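Local coordinates for protein GAF (Saccharomyces cerevisiae, PDB 1F5M) that reduces the R-enantiomer of free methionine sulfoxide to methionine at the expense of thioredoxin, protecting yeast against oxidative stress, at residues B[30-35]-B[170-175]; B[44-49]-B[67-72]; B[52-57]-B[84-89]; B[108-113]-B[161-166]. One frame throughout, in Å; residues are numbered along the deposited sequence.

Interaction 1. Residues B[30-35]-B[170-175]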
# COMPACT_ATOMS: atom_id res chain seq x y z
N LEU B 30 1.44 -9.25 -17.04
CA LEU B 30 2.74 -8.93 -17.67
C LEU B 30 3.47 -7.84 -16.88
O LEU B 30 4.67 -7.91 -16.71
CB LEU B 30 2.55 -8.47 -19.11
CG LEU B 30 2.03 -9.58 -20.04
CD1 LEU B 30 1.82 -9.04 -21.45
CD2 LEU B 30 3.04 -10.74 -20.03
N SER B 31 2.75 -6.82 -16.41
CA SER B 31 3.39 -5.77 -15.62
C SER B 31 3.90 -6.36 -14.29
O SER B 31 4.98 -6.04 -13.83
CB SER B 31 2.42 -4.63 -15.31
OG SER B 31 2.12 -3.82 -16.45
N TYR B 32 3.11 -7.20 -13.63
CA TYR B 32 3.55 -7.76 -12.37
C TYR B 32 4.85 -8.54 -12.57
O TYR B 32 5.77 -8.46 -11.77
CB TYR B 32 2.49 -8.67 -11.75
CG TYR B 32 3.01 -9.35 -10.53
CD1 TYR B 32 3.01 -8.70 -9.31
CD2 TYR B 32 3.67 -10.59 -10.62
CE1 TYR B 32 3.62 -9.22 -8.22
CE2 TYR B 32 4.31 -11.13 -9.52
CZ TYR B 32 4.28 -10.42 -8.32
OH TYR B 32 4.95 -10.87 -7.23
N GLU B 33 4.91 -9.31 -13.65
CA GLU B 33 6.09 -10.11 -13.96
C GLU B 33 7.31 -9.20 -14.18
O GLU B 33 8.38 -9.43 -13.64
CB GLU B 33 5.77 -10.93 -15.22
CG GLU B 33 6.91 -11.76 -15.81
CD GLU B 33 6.43 -12.55 -17.05
OE1 GLU B 33 5.42 -13.30 -16.91
OE2 GLU B 33 7.06 -12.41 -18.13
N GLY B 34 7.15 -8.17 -14.98
CA GLY B 34 8.28 -7.29 -15.20
C GLY B 34 8.68 -6.50 -13.95
O GLY B 34 9.86 -6.24 -13.76
N LEU B 35 7.71 -6.10 -13.13
CA LEU B 35 7.99 -5.33 -11.92
C LEU B 35 8.59 -6.16 -10.81
O LEU B 35 9.34 -5.62 -9.97
CB LEU B 35 6.71 -4.66 -11.40
CG LEU B 35 6.21 -3.52 -12.29
CD1 LEU B 35 4.78 -3.17 -11.95
CD2 LEU B 35 7.14 -2.31 -12.12
N ALA B 170 -1.79 -14.95 -8.22
CA ALA B 170 -1.38 -15.53 -6.97
C ALA B 170 -0.24 -16.51 -7.24
O ALA B 170 0.70 -16.62 -6.46
CB ALA B 170 -2.61 -16.25 -6.28
N LYS B 171 -0.32 -17.25 -8.34
CA LYS B 171 0.75 -18.19 -8.66
C LYS B 171 2.07 -17.47 -9.01
O LYS B 171 3.17 -17.93 -8.66
CB LYS B 171 0.30 -19.11 -9.81
CG LYS B 171 -0.72 -20.13 -9.38
CD LYS B 171 -1.19 -20.94 -10.58
CE LYS B 171 -2.28 -21.94 -10.18
NZ LYS B 171 -3.46 -21.25 -9.51
N LEU B 172 1.94 -16.32 -9.66
CA LEU B 172 3.10 -15.52 -10.05
C LEU B 172 3.75 -14.89 -8.83
O LEU B 172 4.98 -14.61 -8.82
CB LEU B 172 2.69 -14.40 -11.04
CG LEU B 172 2.33 -14.74 -12.47
CD1 LEU B 172 2.01 -13.48 -13.26
CD2 LEU B 172 3.48 -15.49 -13.11
N ILE B 173 2.93 -14.64 -7.82
CA ILE B 173 3.40 -14.04 -6.57
C ILE B 173 4.17 -15.12 -5.83
O ILE B 173 5.29 -14.89 -5.33
CB ILE B 173 2.18 -13.56 -5.72
CG1 ILE B 173 1.70 -12.21 -6.26
CG2 ILE B 173 2.53 -13.49 -4.23
CD1 ILE B 173 0.45 -11.69 -5.63
N ASN B 174 3.60 -16.32 -5.78
CA ASN B 174 4.28 -17.43 -5.10
C ASN B 174 5.68 -17.70 -5.70
O ASN B 174 6.64 -17.96 -4.95
CB ASN B 174 3.48 -18.71 -5.21
CG ASN B 174 4.25 -19.91 -4.70
OD1 ASN B 174 4.42 -20.90 -5.42
ND2 ASN B 174 4.73 -19.84 -3.45
N LYS B 175 5.78 -17.67 -7.03
CA LYS B 175 7.05 -17.95 -7.70
C LYS B 175 8.01 -16.79 -7.68
O LYS B 175 9.21 -16.97 -7.91
CB LYS B 175 6.82 -18.32 -9.17
CG LYS B 175 5.88 -19.50 -9.39
CD LYS B 175 5.00 -19.24 -10.62
CE LYS B 175 5.68 -19.61 -11.93
NZ LYS B 175 5.81 -21.11 -12.06
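Tyr32 reaches out from its helix and lays its ring against one turn of the partner helix, overlapping the side chain of Leu172 and the backbone and branch of Ile173. CG lies anti to the backbone N (chi1 174°), which sets the ring against residues 172-173. Its CE2 corner comes near the backbone there: Leu172 O lies 3.6 Å from Tyr32 CE2, at the ring edge and near its plane. The two side chains slide past each other in opposite directions, Tyr32 CE2 standing 4.0 Å from Leu172 CB. Farther out, Ile173 crosses the tyrosine at about a right angle, its CG1 3.8 Å from Tyr32 CZ. The phenol oxygen packs on this residue too, with Ile173 CA 3.6 Å from Tyr32 OH, but its polar partner is Ser176 OG, one residue beyond the segment. That hydrogen bond helps fix the end of a ring whose other contacts here are non-bonded packing. Ser176 OG also bonds to Leu172 O, so one hydroxyl links the tyrosine to the helix backbone. Helix 42-59 lines this junction through Asn45 and Leu52 against Tyr32 and Leu46 against Ile173, while Ile173 also rests on Ile137 of sheet strand 131-138.

Interaction 2. Residues B[44-49]-B[67-72]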
# COMPACT_ATOMS: atom_id res chain seq x y z
N CYS B 44 7.83 -5.34 -1.35
CA CYS B 44 7.95 -4.53 -2.55
C CYS B 44 7.02 -5.03 -3.65
O CYS B 44 6.33 -4.24 -4.32
CB CYS B 44 9.40 -4.57 -3.02
SG CYS B 44 9.71 -4.18 -4.74
N ASN B 45 7.06 -6.34 -3.85
CA ASN B 45 6.27 -6.97 -4.89
C ASN B 45 4.77 -6.88 -4.63
O ASN B 45 4.01 -6.59 -5.56
CB ASN B 45 6.71 -8.42 -5.08
CG ASN B 45 8.11 -8.53 -5.69
OD1 ASN B 45 8.58 -7.63 -6.37
ND2 ASN B 45 8.79 -9.66 -5.44
N LEU B 46 4.32 -7.09 -3.39
CA LEU B 46 2.87 -6.96 -3.15
C LEU B 46 2.45 -5.52 -3.13
O LEU B 46 1.30 -5.23 -3.41
CB LEU B 46 2.42 -7.63 -1.84
CG LEU B 46 2.56 -9.13 -1.78
CD1 LEU B 46 1.73 -9.71 -0.64
CD2 LEU B 46 2.15 -9.71 -3.12
N SER B 47 3.34 -4.58 -2.78
CA SER B 47 2.91 -3.20 -2.79
C SER B 47 2.62 -2.74 -4.21
O SER B 47 1.64 -2.07 -4.42
CB SER B 47 4.00 -2.30 -2.18
OG SER B 47 4.10 -2.59 -0.79
N ASN B 48 3.49 -3.05 -5.17
CA ASN B 48 3.22 -2.65 -6.55
C ASN B 48 2.03 -3.46 -7.07
O ASN B 48 1.17 -2.95 -7.79
CB ASN B 48 4.43 -2.88 -7.44
CG ASN B 48 5.36 -1.66 -7.44
OD1 ASN B 48 4.90 -0.56 -7.22
ND2 ASN B 48 6.62 -1.85 -7.71
N ALA B 49 1.96 -4.71 -6.66
CA ALA B 49 0.79 -5.50 -7.06
C ALA B 49 -0.53 -4.82 -6.64
O ALA B 49 -1.47 -4.72 -7.44
CB ALA B 49 0.87 -6.86 -6.46
N ALA B 67 -8.04 -2.80 -2.40
CA ALA B 67 -7.37 -3.85 -3.17
C ALA B 67 -6.08 -4.06 -2.48
O ALA B 67 -5.22 -3.13 -2.41
CB ALA B 67 -7.16 -3.44 -4.65
N GLY B 68 -5.88 -5.27 -1.97
CA GLY B 68 -4.67 -5.51 -1.23
C GLY B 68 -4.43 -6.91 -0.79
O GLY B 68 -5.04 -7.87 -1.31
N PHE B 69 -3.56 -7.05 0.21
CA PHE B 69 -3.16 -8.36 0.70
C PHE B 69 -3.08 -8.56 2.22
O PHE B 69 -2.90 -7.59 2.99
CB PHE B 69 -1.75 -8.73 0.21
CG PHE B 69 -1.57 -8.66 -1.29
CD1 PHE B 69 -1.38 -7.41 -1.94
CD2 PHE B 69 -1.69 -9.82 -2.07
CE1 PHE B 69 -1.33 -7.34 -3.34
CE2 PHE B 69 -1.64 -9.74 -3.49
CZ PHE B 69 -1.47 -8.50 -4.11
N TYR B 70 -3.18 -9.85 2.62
CA TYR B 70 -2.97 -10.29 4.01
C TYR B 70 -1.97 -11.42 3.83
O TYR B 70 -1.97 -12.07 2.80
CB TYR B 70 -4.24 -10.84 4.66
CG TYR B 70 -5.13 -9.73 5.18
CD1 TYR B 70 -5.99 -9.03 4.32
CD2 TYR B 70 -5.06 -9.33 6.51
CE1 TYR B 70 -6.75 -7.98 4.78
CE2 TYR B 70 -5.83 -8.25 6.99
CZ TYR B 70 -6.67 -7.59 6.12
OH TYR B 70 -7.44 -6.50 6.56
N VAL B 71 -1.11 -11.68 4.80
CA VAL B 71 -0.12 -12.72 4.61
C VAL B 71 -0.12 -13.51 5.89
O VAL B 71 -0.38 -12.97 6.96
CB VAL B 71 1.30 -12.13 4.36
CG1 VAL B 71 1.29 -11.21 3.09
CG2 VAL B 71 1.74 -11.34 5.59
N THR B 72 0.17 -14.79 5.78
CA THR B 72 0.14 -15.66 6.94
C THR B 72 1.27 -15.25 7.87
O THR B 72 2.42 -15.10 7.45
CB THR B 72 0.25 -17.14 6.50
OG1 THR B 72 -0.80 -17.42 5.57
CG2 THR B 72 0.12 -18.10 7.70
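Leu46 and Phe69 meet where helix 42-59 packs on the antiparallel sheet of the GAF domain, a layered alpha/beta fold in which helices line the sheet. Helix 44-49 and strand 67-72 run roughly antiparallel (152°), and their axes approach to 8.3 Å. The most directional interaction is a CH-pi contact: Leu46 CD2 stands over the centre of the Phe69 ring, 3.9 Å from its centroid and only 12° off the normal. Leu46 CB lies over a face as well, so the leucine spreads across the ring instead of meeting it at a single point.

The remaining contacts are apolar packing. Leu46 CD1 turns to the root of the phenylalanine, 3.5 Å from Phe69 CG, and also reaches Val71 CG1 at 4.0 Å. One helical turn on, Ala49 CB fits obliquely against Phe69 CZ at 3.7 Å. The ring is placed by CG lying anti to the carbonyl carbon, beside the backbone N (chi1 -54°), and the second torsion turns its flat side to the leucine. Were Phe69 cut back to an alanine, Leu46 CD2 would probably lose the face it stands over and a gap would open beside Ala49.

Ser50 and Ile53 of the same helix also touch Phe69, while Asn48, on the other side of the helix, hydrogen-bonds to Ala90 of the second subunit. The backbone closes on the aromatic too, with Leu46 O 3.4 Å from Phe69 CE1.

Interaction 3. Residues B[52-57]-B[84-89]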
# COMPACT_ATOMS: atom_id res chain seq x y z
N LEU B 52 -1.46 -2.19 -9.06
CA LEU B 52 -1.82 -2.74 -10.37
C LEU B 52 -3.31 -3.14 -10.30
O LEU B 52 -4.14 -2.69 -11.13
CB LEU B 52 -0.96 -3.99 -10.69
CG LEU B 52 0.48 -3.71 -11.17
CD1 LEU B 52 1.27 -5.02 -11.46
CD2 LEU B 52 0.38 -2.85 -12.46
N ILE B 53 -3.66 -3.87 -9.25
CA ILE B 53 -5.04 -4.37 -9.09
C ILE B 53 -6.03 -3.22 -8.94
O ILE B 53 -7.05 -3.18 -9.62
CB ILE B 53 -5.13 -5.28 -7.86
CG1 ILE B 53 -4.26 -6.52 -8.10
CG2 ILE B 53 -6.60 -5.67 -7.57
CD1 ILE B 53 -4.01 -7.32 -6.86
N TRP B 54 -5.66 -2.24 -8.12
CA TRP B 54 -6.52 -1.10 -7.84
C TRP B 54 -6.86 -0.37 -9.14
O TRP B 54 -8.03 -0.13 -9.44
CB TRP B 54 -5.79 -0.10 -6.87
CG TRP B 54 -6.60 1.19 -6.70
CD1 TRP B 54 -6.67 2.24 -7.57
CD2 TRP B 54 -7.53 1.46 -5.67
NE1 TRP B 54 -7.59 3.15 -7.14
CE2 TRP B 54 -8.14 2.71 -5.97
CE3 TRP B 54 -7.94 0.77 -4.51
CZ2 TRP B 54 -9.13 3.29 -5.15
CZ3 TRP B 54 -8.93 1.34 -3.70
CH2 TRP B 54 -9.51 2.60 -4.02
N HIS B 55 -5.83 0.03 -9.89
CA HIS B 55 -6.04 0.76 -11.12
C HIS B 55 -6.73 -0.04 -12.21
O HIS B 55 -7.50 0.54 -12.98
CB HIS B 55 -4.71 1.32 -11.61
CG HIS B 55 -4.17 2.40 -10.72
ND1 HIS B 55 -4.63 3.71 -10.79
CD2 HIS B 55 -3.33 2.35 -9.67
CE1 HIS B 55 -4.10 4.41 -9.80
NE2 HIS B 55 -3.31 3.60 -9.10
N ALA B 56 -6.44 -1.32 -12.30
CA ALA B 56 -7.14 -2.16 -13.30
C ALA B 56 -8.65 -2.12 -13.04
O ALA B 56 -9.46 -1.88 -13.97
CB ALA B 56 -6.66 -3.60 -13.23
N TYR B 57 -9.05 -2.37 -11.81
CA TYR B 57 -10.48 -2.37 -11.53
C TYR B 57 -11.12 -1.00 -11.67
O TYR B 57 -12.30 -0.92 -12.04
CB TYR B 57 -10.78 -2.98 -10.16
CG TYR B 57 -10.79 -4.48 -10.29
CD1 TYR B 57 -9.61 -5.20 -10.14
CD2 TYR B 57 -11.94 -5.15 -10.74
CE1 TYR B 57 -9.56 -6.56 -10.46
CE2 TYR B 57 -11.90 -6.50 -11.06
CZ TYR B 57 -10.70 -7.20 -10.93
OH TYR B 57 -10.59 -8.51 -11.33
N PRO B 84 0.38 -4.93 2.23
CA PRO B 84 0.15 -3.77 1.35
C PRO B 84 -1.21 -3.72 0.68
O PRO B 84 -1.76 -4.76 0.21
CB PRO B 84 1.28 -3.88 0.31
CG PRO B 84 2.38 -4.59 1.06
CD PRO B 84 1.59 -5.66 1.83
N PHE B 85 -1.75 -2.51 0.61
CA PHE B 85 -3.05 -2.34 -0.00
C PHE B 85 -3.28 -0.93 -0.51
O PHE B 85 -2.58 0.01 -0.12
CB PHE B 85 -4.16 -2.67 1.02
CG PHE B 85 -4.29 -1.64 2.15
CD1 PHE B 85 -5.06 -0.48 1.98
CD2 PHE B 85 -3.60 -1.82 3.35
CE1 PHE B 85 -5.14 0.51 3.02
CE2 PHE B 85 -3.67 -0.86 4.39
CZ PHE B 85 -4.45 0.31 4.23
N GLN B 86 -4.25 -0.80 -1.40
CA GLN B 86 -4.70 0.52 -1.87
C GLN B 86 -6.12 0.64 -1.30
O GLN B 86 -6.95 -0.29 -1.38
CB GLN B 86 -4.78 0.63 -3.41
CG GLN B 86 -3.52 0.32 -4.15
CD GLN B 86 -2.42 1.34 -3.87
OE1 GLN B 86 -1.27 0.96 -3.65
NE2 GLN B 86 -2.75 2.62 -3.91
N GLY B 87 -6.43 1.79 -0.72
CA GLY B 87 -7.77 1.96 -0.15
C GLY B 87 -7.77 2.57 1.25
O GLY B 87 -6.78 3.18 1.65
N LYS B 88 -8.86 2.41 2.00
CA LYS B 88 -8.91 2.97 3.33
C LYS B 88 -8.35 2.01 4.36
O LYS B 88 -8.26 0.83 4.09
CB LYS B 88 -10.34 3.34 3.68
CG LYS B 88 -10.89 4.38 2.74
CD LYS B 88 -12.34 4.62 3.07
CE LYS B 88 -12.86 5.83 2.27
NZ LYS B 88 -14.32 5.98 2.53
N VAL B 89 -7.95 2.56 5.52
CA VAL B 89 -7.41 1.80 6.67
C VAL B 89 -8.25 0.50 6.91
O VAL B 89 -9.48 0.51 6.80
CB VAL B 89 -7.37 2.75 7.90
CG1 VAL B 89 -7.20 2.00 9.20
CG2 VAL B 89 -6.17 3.75 7.71
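Two first torsions bring Trp54 and Gln86 together. On the helix, the Trp54 side chain extends opposite its own N (chi1 173°), which sets the indole against the chain at 84-89; across from it, Gln86 holds CG anti to its carbonyl carbon (chi1 -56°), and this places CG 3.6 Å from Trp54 CB. The side chains cross obliquely, and the bend at chi2 of Gln86 turns only the amide end beyond them. The six-membered ring of the indole meets the glutamine obliquely, with Trp54 CE3 3.3 Å from Gln86 CB. The Gln86 carbonyl sits beside the ring carbons as well, its O 3.4 Å from Trp54 CE3. Beyond the glutamine, Trp54 CZ3 passes 3.8 Å from Gly87 CA.

The chain turns a corner at Gln86, just after strand 79-85, so the tryptophan packs on the bend itself. With a serine in place of the indole, the Gln86 methylenes and Gly87 CA are likely to lose their cover on this side, opening a gap between helix and corner. Next along the helix, the His55 ring is covered on one face by Trp54 CD1, 3.8 Å above its plane. Gly87 O accepts a hydrogen bond from Ser51 of the second subunit, placing the corner at the dimer interface. Between the two segments the chemistry is ring carbon against methylene and backbone: close packing, rather than polar pairing, holds the indole here.

Interaction 4. Residues B[108-113]-B[161-166]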
# COMPACT_ATOMS: atom_id res chain seq x y z
N LYS B 108 -8.68 -22.78 1.47
CA LYS B 108 -7.79 -22.65 0.32
C LYS B 108 -8.57 -22.50 -0.98
O LYS B 108 -8.11 -22.86 -2.06
CB LYS B 108 -6.83 -23.83 0.22
CG LYS B 108 -6.03 -24.01 1.48
CD LYS B 108 -5.01 -25.14 1.31
CE LYS B 108 -4.44 -25.60 2.62
NZ LYS B 108 -3.51 -26.74 2.28
N GLU B 109 -9.76 -21.93 -0.87
CA GLU B 109 -10.59 -21.75 -2.06
C GLU B 109 -10.99 -20.28 -2.18
O GLU B 109 -11.31 -19.65 -1.20
CB GLU B 109 -11.88 -22.57 -1.96
CG GLU B 109 -11.72 -24.05 -2.04
CD GLU B 109 -11.21 -24.49 -3.39
OE1 GLU B 109 -11.62 -23.90 -4.43
OE2 GLU B 109 -10.40 -25.43 -3.42
N THR B 110 -11.01 -19.78 -3.41
CA THR B 110 -11.43 -18.41 -3.71
C THR B 110 -12.86 -18.20 -3.24
O THR B 110 -13.76 -19.06 -3.42
CB THR B 110 -11.33 -18.14 -5.21
OG1 THR B 110 -9.94 -18.14 -5.56
CG2 THR B 110 -12.00 -16.76 -5.65
N GLN B 111 -13.07 -17.07 -2.60
CA GLN B 111 -14.38 -16.72 -2.14
C GLN B 111 -14.86 -15.58 -3.02
O GLN B 111 -14.16 -14.56 -3.17
CB GLN B 111 -14.30 -16.29 -0.67
CG GLN B 111 -13.68 -17.38 0.25
CD GLN B 111 -14.61 -18.60 0.42
OE1 GLN B 111 -15.73 -18.46 0.89
NE2 GLN B 111 -14.13 -19.79 0.06
N ILE B 112 -16.01 -15.74 -3.65
CA ILE B 112 -16.60 -14.65 -4.48
C ILE B 112 -17.92 -14.29 -3.80
O ILE B 112 -18.93 -15.06 -3.86
CB ILE B 112 -16.87 -15.08 -5.92
CG1 ILE B 112 -15.60 -15.66 -6.53
CG2 ILE B 112 -17.37 -13.87 -6.74
CD1 ILE B 112 -15.73 -16.01 -8.02
N VAL B 113 -17.92 -13.13 -3.15
CA VAL B 113 -19.10 -12.73 -2.36
C VAL B 113 -19.91 -11.58 -2.94
O VAL B 113 -19.43 -10.43 -3.01
CB VAL B 113 -18.63 -12.42 -0.93
CG1 VAL B 113 -19.83 -12.08 -0.03
CG2 VAL B 113 -17.84 -13.63 -0.37
N VAL B 161 -14.23 -14.63 -13.92
CA VAL B 161 -13.13 -14.19 -14.77
C VAL B 161 -12.14 -13.49 -13.81
O VAL B 161 -10.94 -13.56 -14.00
CB VAL B 161 -13.58 -13.13 -15.82
CG1 VAL B 161 -12.38 -12.15 -16.16
CG2 VAL B 161 -14.05 -13.83 -17.09
N ASP B 162 -12.65 -12.82 -12.79
CA ASP B 162 -11.80 -12.15 -11.81
C ASP B 162 -11.01 -13.23 -11.05
O ASP B 162 -9.82 -13.08 -10.78
CB ASP B 162 -12.65 -11.37 -10.82
CG ASP B 162 -13.40 -10.25 -11.50
OD1 ASP B 162 -12.74 -9.56 -12.31
OD2 ASP B 162 -14.61 -10.06 -11.24
N LYS B 163 -11.69 -14.31 -10.69
CA LYS B 163 -11.06 -15.41 -9.98
C LYS B 163 -9.97 -16.05 -10.82
O LYS B 163 -8.90 -16.44 -10.31
CB LYS B 163 -12.09 -16.51 -9.66
CG LYS B 163 -11.40 -17.82 -9.11
CD LYS B 163 -12.40 -18.98 -8.92
CE LYS B 163 -11.67 -20.30 -8.65
NZ LYS B 163 -12.67 -21.35 -8.40
N GLU B 164 -10.26 -16.21 -12.11
CA GLU B 164 -9.33 -16.86 -13.01
C GLU B 164 -8.06 -16.02 -13.09
O GLU B 164 -6.96 -16.57 -12.93
CB GLU B 164 -9.94 -17.04 -14.40
CG GLU B 164 -9.04 -17.83 -15.33
CD GLU B 164 -9.74 -18.26 -16.61
OE1 GLU B 164 -9.55 -19.42 -16.97
OE2 GLU B 164 -10.48 -17.45 -17.25
N PHE B 165 -8.19 -14.73 -13.35
CA PHE B 165 -6.99 -13.88 -13.42
C PHE B 165 -6.30 -13.71 -12.08
O PHE B 165 -5.06 -13.67 -12.02
CB PHE B 165 -7.29 -12.50 -14.03
CG PHE B 165 -7.22 -12.47 -15.57
CD1 PHE B 165 -8.40 -12.49 -16.35
CD2 PHE B 165 -5.98 -12.47 -16.23
CE1 PHE B 165 -8.34 -12.50 -17.77
CE2 PHE B 165 -5.89 -12.49 -17.67
CZ PHE B 165 -7.08 -12.50 -18.44
N LEU B 166 -7.06 -13.61 -10.99
CA LEU B 166 -6.38 -13.41 -9.72
C LEU B 166 -5.68 -14.68 -9.27
O LEU B 166 -4.68 -14.60 -8.54
CB LEU B 166 -7.34 -12.93 -8.64
CG LEU B 166 -7.91 -11.54 -8.85
CD1 LEU B 166 -9.01 -11.28 -7.79
CD2 LEU B 166 -6.81 -10.51 -8.70
O HOH W 1 -14.07 -20.66 -5.89
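The edge of the GAF-domain sheet meets its C-terminal helix here: Thr110, just before the edge strand 111-113, and Ile112, within it, pack against Lys163 of helix 160-176. Lys163 swings its chain away from its own N (chi1 170°) and stays extended beyond CG, so its methylenes form a long rod across the chain at 110-112. Thr110 lies obliquely over that rod, its methyl nearest, with CG2 3.7 Å from Lys163 CG. Ile112 crosses the base of the lysine at about a right angle and touches it with its terminal methyl, CD1 being 4.0 Å from Lys163 CB.

The polar ends are arranged separately. A water bridges the two segments, donating to Thr110 O at 3.0 Å and accepting from Lys163 NZ at 3.0 Å. The threonine hydroxyl looks elsewhere, to Glu167, one turn farther along the same helix. Within the strand side, Gln111 NE2 bonds to Glu109 O at 3.1 Å and nearly straight (169°), coming from above the carbonyl plane; this ties the turn ahead of the strand to its first residue. Leu166, on the same helix, faces the sheet at Val135 and Ile150.

Glu109 OE1 stands 4.8 Å from Lys163 NZ, too far for a salt bridge, though its opposite charge probably still favours the ammonium group here. The lysine thus serves both chemistries, apolar along its methylenes and hydrated at its tip.

From the N terminus, helix 21-36 opens interaction 1, which closes on helix 160-176: the longest loop, enclosing the other three contacts. Interactions 2 and 3 both start on helix 42-59 and cross, their segments alternating; interaction 2 closes a short helix-to-strand loop at strand 64-72, interaction 3 a somewhat longer one at the end of strand 79-85. Probable backbone hydrogen bonds, Ala67 O with Gln86 N and Phe69 N with Pro84 O, join strand 64-72 to strand 79-85 and its corner. Interaction 4 follows in series, closing the later loop from edge strand 111-113 to helix 160-176. Ile173 CD1, touching Phe69 and Leu46, joins interactions 1 and 2; Tyr57 OH with Asp162 OD1 joins 3 and 4.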